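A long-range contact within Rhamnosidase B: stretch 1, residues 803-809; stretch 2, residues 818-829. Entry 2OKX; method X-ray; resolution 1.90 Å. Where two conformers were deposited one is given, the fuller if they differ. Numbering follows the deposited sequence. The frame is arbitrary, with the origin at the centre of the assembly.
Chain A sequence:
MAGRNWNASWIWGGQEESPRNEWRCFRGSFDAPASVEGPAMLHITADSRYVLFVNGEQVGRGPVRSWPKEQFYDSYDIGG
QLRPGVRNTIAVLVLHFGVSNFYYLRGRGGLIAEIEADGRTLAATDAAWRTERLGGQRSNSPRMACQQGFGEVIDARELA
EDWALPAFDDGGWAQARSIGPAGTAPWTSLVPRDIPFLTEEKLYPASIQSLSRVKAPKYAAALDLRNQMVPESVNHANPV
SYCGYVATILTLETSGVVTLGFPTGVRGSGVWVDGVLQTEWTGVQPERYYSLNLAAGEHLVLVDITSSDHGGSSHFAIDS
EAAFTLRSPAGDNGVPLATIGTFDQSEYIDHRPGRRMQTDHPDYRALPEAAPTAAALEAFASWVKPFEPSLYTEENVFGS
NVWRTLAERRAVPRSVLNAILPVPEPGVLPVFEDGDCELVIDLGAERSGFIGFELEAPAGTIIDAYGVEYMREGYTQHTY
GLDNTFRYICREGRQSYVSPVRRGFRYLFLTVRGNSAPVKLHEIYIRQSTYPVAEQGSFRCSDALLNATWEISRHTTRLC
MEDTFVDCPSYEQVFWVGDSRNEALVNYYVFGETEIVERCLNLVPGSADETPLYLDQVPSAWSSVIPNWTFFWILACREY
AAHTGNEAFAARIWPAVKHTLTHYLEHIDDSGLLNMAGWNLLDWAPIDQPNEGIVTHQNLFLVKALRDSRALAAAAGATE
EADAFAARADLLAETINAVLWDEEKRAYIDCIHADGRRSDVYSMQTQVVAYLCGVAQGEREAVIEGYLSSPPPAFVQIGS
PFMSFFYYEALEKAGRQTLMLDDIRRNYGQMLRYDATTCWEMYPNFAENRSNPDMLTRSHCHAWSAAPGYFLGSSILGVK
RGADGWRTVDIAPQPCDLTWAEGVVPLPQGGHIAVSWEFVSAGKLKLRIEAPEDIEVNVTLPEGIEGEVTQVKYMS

Stretch 1, residues 803-809: MSFFYYE
Stretch 2 818-829: TLMLDDIRRNYG

Both stretches are parts of longer helices of the same chain. They run nearly antiparallel, with an angle of 161° between their N-to-C directions, and their axes come no closer than 10.5 Å. The backbone is regular, with phi near -60° to -70° and psi near -30° to -50° at most positions, and i to i-4 hydrogen bonds such as Tyr808 N to Ser804 O (2.8 Å) and Ile824 N to Met820 O (2.9 Å). The register is set by two pairs: Tyr808 CA lies 6.0 Å from Met820 CA, and Ser804 CA lies 8.9 Å from Ile824 CA. Together the stretches bury 373 Å² between them.

Tyr808 dominates the contact, with 127 Å² covered by the second helix. Its CA-to-CB bond points toward that helix, and chi1 in the m well (-62°) with chi2 at -20° carries the ring into a hole formed by Met820, Asp823, Ile824 and Tyr828. A tyrosine suits this knob position because its flat ring packs against Met820, Ile824 and Tyr828 while its hydroxyl, at the far end, reaches the carboxylate of Asp823. Here Tyr808 OH donates a short hydrogen bond of 2.6 Å to Asp823 OD2, which lies at the ring edge, near the ring plane. The buried hydroxyl thereby finds an acceptor.

Met820 contributes 50 Å². Its CB leaves CA sideways, but the chain, with chi1 t, chi2 t and chi3 m (-65°), brings its end nearer the first helix. Met820 CE lies 3.4 Å from Tyr808 O, and Met820 CG packs 3.8 Å from Tyr808 CD1. The same CG makes an off-centre CH-pi contact, 4.2 Å from the centroid of the Tyr808 ring, while Met820 SD lies obliquely at 5.3 Å from that centroid. A flexible, unbranched side chain suits this closest register point, where it can follow both ring and backbone. Farther along, Ile824 (chi1 m, chi2 t) places CG1 3.6 Å from Tyr808 CE2, and Tyr828 (chi1 m) brings CE2 within 4.2 Å of Tyr808 CE2, extending the apolar lining.

Asp823, with 47 Å² covered, is the polar centre. Its CB points toward the first helix, and chi1 t (-166°) with chi2 at 87° directs the carboxylate to several donors. Besides the tyrosine hydroxyl, Asp823 OD2 accepts a hydrogen bond from Asn827 ND2 (2.8 Å), one turn on in the same helix; Asn827 has chi1 m and chi2 -47°. A water also donates to Asp823 OD2 at 2.7 Å and lies 2.6 Å from Ser804 OG, bridging the 4.4 Å between Ser804 OG and Asp823 OD2. The small Ser804 side chain, chi1 m, points toward the second helix and leaves room for this water.

Tyr807, also covered by 47 Å², flanks the site. Its CB points sideways, but chi1 t (176°) and chi2 50° bring its end nearer: Tyr807 OH lies 3.7 Å from Leu819 CD2, and Tyr807 CE2 lies 3.8 Å from Asp823 OD1. A tyrosine suits this place because its long side chain still reaches Leu819 and Asp823 at its far end. Leu819, with chi1 t and chi2 p, meets the first helix through this contact with the Tyr807 hydroxyl end.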

ATOM      1  N   MET A 803     -10.221  14.264   2.622  1.00 22.86           N
ATOM      2  CA  MET A 803     -11.028  15.195   3.394  1.00 23.64           C
ATOM      3  C   MET A 803     -12.075  15.823   2.475  1.00 22.54           C
ATOM      4  O   MET A 803     -13.183  16.130   2.910  1.00 22.68           O
ATOM      5  CB  MET A 803     -10.128  16.273   4.007  1.00 25.08           C
ATOM      6  CG  MET A 803     -10.831  17.242   4.949  1.00 26.91           C
ATOM      7  SD  MET A 803     -11.620  16.455   6.380  1.00 28.67           S
ATOM      8  CE  MET A 803     -13.255  17.220   6.295  1.00 29.88           C
ATOM      9  N   SER A 804     -11.724  16.008   1.203  1.00 21.27           N
ATOM     10  CA  SER A 804     -12.663  16.578   0.238  1.00 20.04           C
ATOM     11  C   SER A 804     -13.938  15.736   0.182  1.00 19.50           C
ATOM     12  O   SER A 804     -15.031  16.265  -0.006  1.00 18.67           O
ATOM     13  CB  SER A 804     -12.040  16.635  -1.164  1.00 21.05           C
ATOM     14  OG  SER A 804     -11.077  17.671  -1.272  1.00 19.35           O
ATOM     15  N   PHE A 805     -13.792  14.425   0.352  1.00 18.61           N
ATOM     16  CA  PHE A 805     -14.939  13.518   0.309  1.00 19.78           C
ATOM     17  C   PHE A 805     -15.968  13.916   1.361  1.00 21.23           C
ATOM     18  O   PHE A 805     -17.163  14.018   1.071  1.00 20.83           O
ATOM     19  CB  PHE A 805     -14.486  12.074   0.551  1.00 17.88           C
ATOM     20  CG  PHE A 805     -15.526  11.038   0.205  1.00 17.54           C
ATOM     21  CD1 PHE A 805     -16.716  10.953   0.921  1.00 18.78           C
ATOM     22  CD2 PHE A 805     -15.303  10.137  -0.833  1.00 19.01           C
ATOM     23  CE1 PHE A 805     -17.674   9.984   0.612  1.00 18.59           C
ATOM     24  CE2 PHE A 805     -16.249   9.163  -1.154  1.00 16.86           C
ATOM     25  CZ  PHE A 805     -17.438   9.084  -0.430  1.00 18.84           C
ATOM     26  N   PHE A 806     -15.500  14.129   2.585  1.00 21.15           N
ATOM     27  CA  PHE A 806     -16.383  14.520   3.675  1.00 22.58           C
ATOM     28  C   PHE A 806     -16.971  15.898   3.386  1.00 21.29           C
ATOM     29  O   PHE A 806     -18.134  16.164   3.688  1.00 20.97           O
ATOM     30  CB  PHE A 806     -15.608  14.521   5.000  1.00 25.06           C
ATOM     31  CG  PHE A 806     -15.112  13.159   5.408  1.00 28.07           C
ATOM     32  CD1 PHE A 806     -16.008  12.141   5.711  1.00 30.98           C
ATOM     33  CD2 PHE A 806     -13.747  12.888   5.470  1.00 31.27           C
ATOM     34  CE1 PHE A 806     -15.554  10.866   6.070  1.00 33.45           C
ATOM     35  CE2 PHE A 806     -13.283  11.618   5.828  1.00 32.78           C
ATOM     36  CZ  PHE A 806     -14.186  10.607   6.127  1.00 32.32           C
ATOM     37  N   TYR A 807     -16.169  16.765   2.780  1.00 21.17           N
ATOM     38  CA  TYR A 807     -16.619  18.110   2.434  1.00 20.76           C
ATOM     39  C   TYR A 807     -17.774  18.037   1.429  1.00 20.93           C
ATOM     40  O   TYR A 807     -18.753  18.784   1.534  1.00 19.20           O
ATOM     41  CB  TYR A 807     -15.447  18.909   1.857  1.00 22.81           C
ATOM     42  CG  TYR A 807     -15.792  20.301   1.371  1.00 22.45           C
ATOM     43  CD1 TYR A 807     -16.514  21.190   2.172  1.00 24.58           C
ATOM     44  CD2 TYR A 807     -15.376  20.735   0.118  1.00 23.94           C
ATOM     45  CE1 TYR A 807     -16.808  22.479   1.728  1.00 24.66           C
ATOM     46  CE2 TYR A 807     -15.661  22.016  -0.333  1.00 25.42           C
ATOM     47  CZ  TYR A 807     -16.377  22.881   0.476  1.00 25.47           C
ATOM     48  OH  TYR A 807     -16.646  24.146   0.020  1.00 26.50           O
ATOM     49  N   TYR A 808     -17.664  17.130   0.463  1.00 18.88           N
ATOM     50  CA  TYR A 808     -18.712  16.975  -0.543  1.00 18.78           C
ATOM     51  C   TYR A 808     -19.987  16.413   0.087  1.00 19.10           C
ATOM     52  O   TYR A 808     -21.094  16.777  -0.310  1.00 19.32           O
ATOM     53  CB  TYR A 808     -18.235  16.074  -1.691  1.00 16.23           C
ATOM     54  CG  TYR A 808     -17.040  16.627  -2.457  1.00 16.87           C
ATOM     55  CD1 TYR A 808     -16.719  17.985  -2.414  1.00 18.35           C
ATOM     56  CD2 TYR A 808     -16.237  15.788  -3.235  1.00 19.34           C
ATOM     57  CE1 TYR A 808     -15.619  18.498  -3.127  1.00 17.94           C
ATOM     58  CE2 TYR A 808     -15.143  16.288  -3.949  1.00 19.56           C
ATOM     59  CZ  TYR A 808     -14.840  17.639  -3.890  1.00 18.98           C
ATOM     60  OH  TYR A 808     -13.762  18.131  -4.598  1.00 17.84           O
ATOM     61  N   GLU A 809     -19.838  15.525   1.064  1.00 20.41           N
ATOM     62  CA  GLU A 809     -21.013  14.973   1.731  1.00 21.74           C
ATOM     63  C   GLU A 809     -21.741  16.127   2.419  1.00 23.69           C
ATOM     64  O   GLU A 809     -22.973  16.157   2.474  1.00 22.23           O
ATOM     65  CB  GLU A 809     -20.614  13.907   2.757  1.00 22.53           C
ATOM     66  CG  GLU A 809     -20.237  12.557   2.145  1.00 23.43           C
ATOM     67  CD  GLU A 809     -19.981  11.481   3.194  1.00 23.77           C
ATOM     68  OE1 GLU A 809     -18.961  11.565   3.911  1.00 22.41           O
ATOM     69  OE2 GLU A 809     -20.806  10.551   3.306  1.00 26.24           O
ATOM     70  N   THR A 818     -23.614  22.618  -7.093  1.00 21.50           N
ATOM     71  CA  THR A 818     -22.825  23.393  -8.043  1.00 22.66           C
ATOM     72  C   THR A 818     -21.445  23.714  -7.469  1.00 21.66           C
ATOM     73  O   THR A 818     -20.436  23.646  -8.178  1.00 20.81           O
ATOM     74  CB  THR A 818     -23.550  24.697  -8.436  1.00 23.89           C
ATOM     75  OG1 THR A 818     -24.769  24.371  -9.119  1.00 24.02           O
ATOM     76  CG2 THR A 818     -22.674  25.541  -9.360  1.00 25.91           C
ATOM     77  N   LEU A 819     -21.404  24.052  -6.185  1.00 20.68           N
ATOM     78  CA  LEU A 819     -20.145  24.359  -5.519  1.00 22.88           C
ATOM     79  C   LEU A 819     -19.288  23.095  -5.486  1.00 22.65           C
ATOM     80  O   LEU A 819     -18.062  23.157  -5.595  1.00 21.42           O
ATOM     81  CB  LEU A 819     -20.398  24.833  -4.089  1.00 24.83           C
ATOM     82  CG  LEU A 819     -19.139  25.243  -3.319  1.00 29.52           C
ATOM     83  CD1 LEU A 819     -18.499  26.451  -3.997  1.00 32.08           C
ATOM     84  CD2 LEU A 819     -19.497  25.569  -1.872  1.00 30.10           C
ATOM     85  N   MET A 820     -19.948  21.952  -5.320  1.00 20.91           N
ATOM     86  CA  MET A 820     -19.268  20.665  -5.287  1.00 20.12           C
ATOM     87  C   MET A 820     -18.603  20.430  -6.641  1.00 20.43           C
ATOM     88  O   MET A 820     -17.429  20.065  -6.709  1.00 19.45           O
ATOM     89  CB  MET A 820     -20.271  19.544  -4.992  1.00 19.91           C
ATOM     90  CG  MET A 820     -19.654  18.156  -4.862  1.00 20.64           C
ATOM     91  SD  MET A 820     -20.883  16.829  -5.022  1.00 22.34           S
ATOM     92  CE  MET A 820     -21.891  17.112  -3.567  1.00 20.23           C
ATOM     93  N   LEU A 821     -19.352  20.647  -7.720  1.00 19.30           N
ATOM     94  CA  LEU A 821     -18.804  20.460  -9.059  1.00 19.62           C
ATOM     95  C   LEU A 821     -17.623  21.380  -9.331  1.00 19.75           C
ATOM     96  O   LEU A 821     -16.614  20.954  -9.899  1.00 18.88           O
ATOM     97  CB  LEU A 821     -19.876  20.695 -10.131  1.00 19.14           C
ATOM     98  CG  LEU A 821     -20.967  19.634 -10.264  1.00 19.14           C
ATOM     99  CD1 LEU A 821     -21.764  19.895 -11.537  1.00 17.95           C
ATOM    100  CD2 LEU A 821     -20.338  18.250 -10.312  1.00 17.53           C
ATOM    101  N   ASP A 822     -17.743  22.643  -8.942  1.00 18.94           N
ATOM    102  CA  ASP A 822     -16.648  23.574  -9.171  1.00 21.26           C
ATOM    103  C   ASP A 822     -15.410  23.192  -8.375  1.00 19.68           C
ATOM    104  O   ASP A 822     -14.286  23.391  -8.837  1.00 20.61           O
ATOM    105  CB  ASP A 822     -17.067  25.008  -8.844  1.00 22.54           C
ATOM    106  CG  ASP A 822     -17.992  25.594  -9.893  1.00 25.50           C
ATOM    107  OD1 ASP A 822     -17.921  25.163 -11.065  1.00 24.75           O
ATOM    108  OD2 ASP A 822     -18.778  26.496  -9.555  1.00 29.24           O
ATOM    109  N   ASP A 823     -15.609  22.642  -7.182  1.00 18.27           N
ATOM    110  CA  ASP A 823     -14.479  22.230  -6.360  1.00 19.71           C
ATOM    111  C   ASP A 823     -13.795  21.043  -7.039  1.00 19.46           C
ATOM    112  O   ASP A 823     -12.567  20.987  -7.129  1.00 17.81           O
ATOM    113  CB  ASP A 823     -14.940  21.824  -4.958  1.00 19.96           C
ATOM    114  CG  ASP A 823     -13.782  21.706  -3.978  1.00 23.83           C
ATOM    115  OD1 ASP A 823     -13.408  22.732  -3.370  1.00 22.38           O
ATOM    116  OD2 ASP A 823     -13.235  20.592  -3.825  1.00 22.43           O
ATOM    117  N   ILE A 824     -14.595  20.090  -7.510  1.00 19.08           N
ATOM    118  CA  ILE A 824     -14.050  18.923  -8.188  1.00 18.70           C
ATOM    119  C   ILE A 824     -13.264  19.374  -9.417  1.00 19.00           C
ATOM    120  O   ILE A 824     -12.133  18.936  -9.637  1.00 20.62           O
ATOM    121  CB  ILE A 824     -15.180  17.945  -8.603  1.00 18.58           C
ATOM    122  CG1 ILE A 824     -15.755  17.269  -7.355  1.00 18.34           C
ATOM    123  CG2 ILE A 824     -14.651  16.894  -9.576  1.00 17.48           C
ATOM    124  CD1 ILE A 824     -16.987  16.423  -7.620  1.00 19.98           C
ATOM    125  N   ARG A 825     -13.857  20.260 -10.211  1.00 18.37           N
ATOM    126  CA  ARG A 825     -13.195  20.767 -11.407  1.00 18.43           C
ATOM    127  C   ARG A 825     -11.827  21.364 -11.080  1.00 18.98           C
ATOM    128  O   ARG A 825     -10.842  21.071 -11.750  1.00 18.99           O
ATOM    129  CB  ARG A 825     -14.060  21.831 -12.082  1.00 18.17           C
ATOM    130  CG  ARG A 825     -15.274  21.267 -12.804  1.00 18.50           C
ATOM    131  CD  ARG A 825     -16.350  22.316 -13.003  1.00 19.59           C
ATOM    132  NE  ARG A 825     -17.443  21.799 -13.822  1.00 19.56           N
ATOM    133  CZ  ARG A 825     -18.702  22.215 -13.744  1.00 20.68           C
ATOM    134  NH1 ARG A 825     -19.046  23.156 -12.873  1.00 20.30           N
ATOM    135  NH2 ARG A 825     -19.616  21.693 -14.550  1.00 18.42           N
ATOM    136  N   ARG A 826     -11.775  22.195 -10.046  1.00 18.62           N
ATOM    137  CA  ARG A 826     -10.527  22.839  -9.656  1.00 21.83           C
ATOM    138  C   ARG A 826      -9.498  21.870  -9.091  1.00 21.81           C
ATOM    139  O   ARG A 826      -8.365  21.794  -9.575  1.00 21.10           O
ATOM    140  CB  ARG A 826     -10.800  23.947  -8.631  0.54 22.72           C
ATOM    141  CG  ARG A 826      -9.535  24.516  -7.989  0.54 26.97           C
ATOM    142  CD  ARG A 826      -9.804  25.751  -7.125  0.54 28.88           C
ATOM    143  NE  ARG A 826     -10.921  25.573  -6.199  0.54 31.37           N
ATOM    144  CZ  ARG A 826     -12.181  25.887  -6.482  0.54 31.68           C
ATOM    145  NH1 ARG A 826     -12.485  26.400  -7.667  0.54 32.30           N
ATOM    146  NH2 ARG A 826     -13.137  25.688  -5.585  0.54 32.00           N
ATOM    147  N   ASN A 827      -9.903  21.121  -8.074  1.00 20.20           N
ATOM    148  CA  ASN A 827      -8.999  20.204  -7.402  1.00 22.59           C
ATOM    149  C   ASN A 827      -8.577  18.953  -8.143  1.00 22.90           C
ATOM    150  O   ASN A 827      -7.425  18.534  -8.041  1.00 22.23           O
ATOM    151  CB  ASN A 827      -9.565  19.855  -6.030  1.00 24.20           C
ATOM    152  CG  ASN A 827      -9.473  21.022  -5.073  1.00 29.64           C
ATOM    153  OD1 ASN A 827      -8.423  21.657  -4.970  1.00 30.97           O
ATOM    154  ND2 ASN A 827     -10.562  21.316  -4.372  1.00 28.08           N
ATOM    155  N   TYR A 828      -9.493  18.341  -8.881  1.00 20.18           N
ATOM    156  CA  TYR A 828      -9.121  17.160  -9.634  1.00 19.29           C
ATOM    157  C   TYR A 828      -8.575  17.620 -10.980  1.00 18.88           C
ATOM    158  O   TYR A 828      -7.749  16.939 -11.591  1.00 17.82           O
ATOM    159  CB  TYR A 828     -10.324  16.229  -9.781  1.00 18.47           C
ATOM    160  CG  TYR A 828     -10.657  15.536  -8.479  1.00 17.31           C
ATOM    161  CD1 TYR A 828     -10.150  14.266  -8.192  1.00 17.62           C
ATOM    162  CD2 TYR A 828     -11.436  16.171  -7.504  1.00 16.37           C
ATOM    163  CE1 TYR A 828     -10.408  13.646  -6.967  1.00 15.73           C
ATOM    164  CE2 TYR A 828     -11.698  15.561  -6.280  1.00 15.11           C
ATOM    165  CZ  TYR A 828     -11.183  14.301  -6.018  1.00 16.52           C
ATOM    166  OH  TYR A 828     -11.439  13.693  -4.811  1.00 16.29           O
ATOM    167  N   GLY A 829      -9.019  18.791 -11.427  1.00 18.14           N
ATOM    168  CA  GLY A 829      -8.522  19.329 -12.682  1.00 16.97           C
ATOM    169  C   GLY A 829      -7.018  19.578 -12.597  1.00 18.25           C
ATOM    170  O   GLY A 829      -6.291  19.400 -13.576  1.00 17.97           O
TER
HETATM  171  O   HOH W   1     -12.113  20.102  -1.463  1.00 22.21           O